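Local coordinates for hemolysin (Xylella fastidiosa, PDB 2OAI), which probably binds flavin adenine dinucleotide as a CBS-domain membrane protein of the CorC/HlyC family, and is represented here by its calcium-binding transporter-associated domain, at residues A[24-28]-A[29-33]. Numbering follows the deposited sequence.
Sequences GTLPI and EELRE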
ATOM      1  N   GLY A  24       3.817   7.177  -6.232  1.00 46.72           N
ATOM      2  CA  GLY A  24       4.046   8.593  -5.910  1.00 46.43           C
ATOM      3  C   GLY A  24       4.528   9.442  -7.075  1.00 47.25           C
ATOM      4  O   GLY A  24       4.357  10.659  -7.063  1.00 47.85           O
ATOM      5  N   THR A  25       5.147   8.833  -8.090  1.00 47.09           N
ATOM      6  CA  THR A  25       5.654   9.622  -9.223  1.00 46.76           C
ATOM      7  C   THR A  25       4.599  10.015 -10.268  1.00 47.12           C
ATOM      8  O   THR A  25       4.923  10.701 -11.258  1.00 46.05           O
ATOM      9  CB  THR A  25       6.798   8.893  -9.955  1.00 46.90           C
ATOM     10  OG1 THR A  25       6.279   7.689 -10.530  1.00 48.14           O
ATOM     11  CG2 THR A  25       7.931   8.593  -8.997  1.00 48.15           C
ATOM     12  N   LEU A  26       3.345   9.616 -10.077  1.00 46.97           N
ATOM     13  CA  LEU A  26       2.338   9.916 -11.105  1.00 47.86           C
ATOM     14  C   LEU A  26       2.213  11.450 -11.238  1.00 48.22           C
ATOM     15  O   LEU A  26       2.014  12.121 -10.225  1.00 48.73           O
ATOM     16  CB  LEU A  26       0.974   9.294 -10.751  1.00 47.52           C
ATOM     17  CG  LEU A  26      -0.078   9.444 -11.871  1.00 50.02           C
ATOM     18  CD1 LEU A  26       0.278   8.535 -13.047  1.00 52.23           C
ATOM     19  CD2 LEU A  26      -1.472   9.181 -11.354  1.00 50.86           C
ATOM     20  N   PRO A  27       2.339  12.002 -12.456  1.00 49.95           N
ATOM     21  CA  PRO A  27       2.213  13.469 -12.534  1.00 50.48           C
ATOM     22  C   PRO A  27       0.797  13.923 -12.146  1.00 51.11           C
ATOM     23  O   PRO A  27      -0.163  13.203 -12.417  1.00 50.69           O
ATOM     24  CB  PRO A  27       2.483  13.794 -14.013  1.00 51.35           C
ATOM     25  CG  PRO A  27       3.120  12.551 -14.589  1.00 51.78           C
ATOM     26  CD  PRO A  27       2.591  11.389 -13.770  1.00 50.17           C
ATOM     27  N   ILE A  28       0.676  15.104 -11.528  1.00 51.18           N
ATOM     28  CA  ILE A  28      -0.631  15.642 -11.095  1.00 51.92           C
ATOM     29  C   ILE A  28      -1.596  15.827 -12.282  1.00 51.81           C
ATOM     30  O   ILE A  28      -2.802  15.626 -12.145  1.00 51.45           O
ATOM     31  CB  ILE A  28      -0.459  16.983 -10.308  1.00 52.42           C
ATOM     32  CG1 ILE A  28       0.210  16.737  -8.953  1.00 52.40           C
ATOM     33  CG2 ILE A  28      -1.808  17.755 -10.148  1.00 53.52           C
ATOM     34  CD1 ILE A  28      -0.558  15.863  -7.954  1.00 52.21           C
ATOM     35  N   GLU A  29      -1.066  16.180 -13.447  1.00 52.47           N
ATOM     36  CA  GLU A  29      -1.905  16.349 -14.635  1.00 54.11           C
ATOM     37  C   GLU A  29      -2.613  15.051 -14.950  1.00 53.38           C
ATOM     38  O   GLU A  29      -3.809  15.036 -15.259  1.00 52.89           O
ATOM     39  CB  GLU A  29      -1.075  16.717 -15.851  1.00 55.27           C
ATOM     40  CG  GLU A  29      -0.428  18.051 -15.792  1.00 60.63           C
ATOM     41  CD  GLU A  29       0.030  18.487 -17.169  1.00 66.85           C
ATOM     42  OE1 GLU A  29       1.099  18.007 -17.618  1.00 70.21           O
ATOM     43  OE2 GLU A  29      -0.689  19.294 -17.806  1.00 69.24           O
ATOM     44  N   GLU A  30      -1.852  13.965 -14.881  1.00 52.44           N
ATOM     45  CA  GLU A  30      -2.379  12.652 -15.190  0.50 52.21           C
ATOM     46  C   GLU A  30      -3.321  12.189 -14.086  1.00 51.90           C
ATOM     47  O   GLU A  30      -4.334  11.560 -14.355  1.00 51.68           O
ATOM     48  CB  GLU A  30      -1.235  11.648 -15.387  0.50 52.76           C
ATOM     49  CG  GLU A  30      -1.010  11.225 -16.840  0.50 54.12           C
ATOM     50  CD  GLU A  30      -2.125  10.305 -17.358  0.50 57.36           C
ATOM     51  OE1 GLU A  30      -2.905   9.767 -16.536  0.50 58.74           O
ATOM     52  OE2 GLU A  30      -2.222  10.116 -18.588  0.50 59.44           O
ATOM     53  N   LEU A  31      -2.984  12.506 -12.842  1.00 50.64           N
ATOM     54  CA  LEU A  31      -3.857  12.206 -11.714  1.00 50.38           C
ATOM     55  C   LEU A  31      -5.221  12.904 -11.888  1.00 50.26           C
ATOM     56  O   LEU A  31      -6.273  12.285 -11.676  1.00 48.68           O
ATOM     57  CB  LEU A  31      -3.193  12.628 -10.401  1.00 49.77           C
ATOM     58  CG  LEU A  31      -3.961  12.311  -9.109  1.00 51.63           C
ATOM     59  CD1 LEU A  31      -4.171  10.806  -8.876  1.00 52.30           C
ATOM     60  CD2 LEU A  31      -3.280  12.963  -7.887  1.00 53.00           C
ATOM     61  N   ARG A  32      -5.210  14.171 -12.311  1.00 49.85           N
ATOM     62  CA  ARG A  32      -6.451  14.907 -12.485  1.00 52.81           C
ATOM     63  C   ARG A  32      -7.333  14.194 -13.489  1.00 52.45           C
ATOM     64  O   ARG A  32      -8.552  14.139 -13.314  1.00 52.27           O
ATOM     65  CB  ARG A  32      -6.214  16.340 -12.984  1.00 51.62           C
ATOM     66  CG  ARG A  32      -5.665  17.243 -11.906  1.00 55.42           C
ATOM     67  CD  ARG A  32      -5.755  18.758 -12.286  1.00 58.21           C
ATOM     68  NE  ARG A  32      -4.923  19.533 -11.359  1.00 69.20           N
ATOM     69  CZ  ARG A  32      -5.287  19.905 -10.125  1.00 72.83           C
ATOM     70  NH1 ARG A  32      -4.430  20.585  -9.366  1.00 75.08           N
ATOM     71  NH2 ARG A  32      -6.502  19.616  -9.648  1.00 73.28           N
ATOM     72  N   GLU A  33      -6.712  13.694 -14.551  1.00 53.17           N
ATOM     73  CA  GLU A  33      -7.464  13.051 -15.632  1.00 55.81           C
ATOM     74  C   GLU A  33      -8.095  11.761 -15.129  1.00 55.37           C
ATOM     75  O   GLU A  33      -9.280  11.521 -15.366  1.00 55.67           O
ATOM     76  CB  GLU A  33      -6.582  12.752 -16.846  1.00 55.44           C
ATOM     77  CG  GLU A  33      -5.964  13.969 -17.497  1.00 59.95           C
ATOM     78  CD  GLU A  33      -5.140  13.626 -18.757  1.00 60.02           C
ATOM     79  OE1 GLU A  33      -4.028  13.029 -18.634  1.00 66.22           O
ATOM     80  OE2 GLU A  33      -5.608  13.977 -19.862  1.00 64.99           O
TER
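Leu31 N donates to Pro27 O (2.9 Å, N-H...O angle 160°), opening the first turn of helix 28-35 in the transporter-associated domain, a start closed by a hydrophobic staple between Leu26 and Leu31; the N-H lies in the carbonyl plane. Arg32 N follows with a 2.8 Å bond to Ile28 O, tilted 23° from the plane of the Ile28 carbonyl. Proline suits the N-cap position because its ring already holds phi near the value needed and its missing N-H costs the helix no bond. That ring lies beside Glu30, pointing the same way, with CD 4.2 Å from Glu30 CB.

Leu26, the last residue before the cap, forms its half of the staple with CG anti to the backbone N (chi1 -174°), its CD2 settling 4.0 Å from Leu31 CB. Leu31 is shared, since its CD2 also meets Ile28 CD1 at 4.0 Å. Isoleucine and leucine suit these buried places, since both pack on Met53 of helix 50-58, and Leu31 also on Trp70 of strand 67-70, tying the helix start to the domain's core. The Arg32 chain, extended from CG to NE, carries its guanidinium to Ile28 CG2, which it meets obliquely, NE 3.8 Å from CG2.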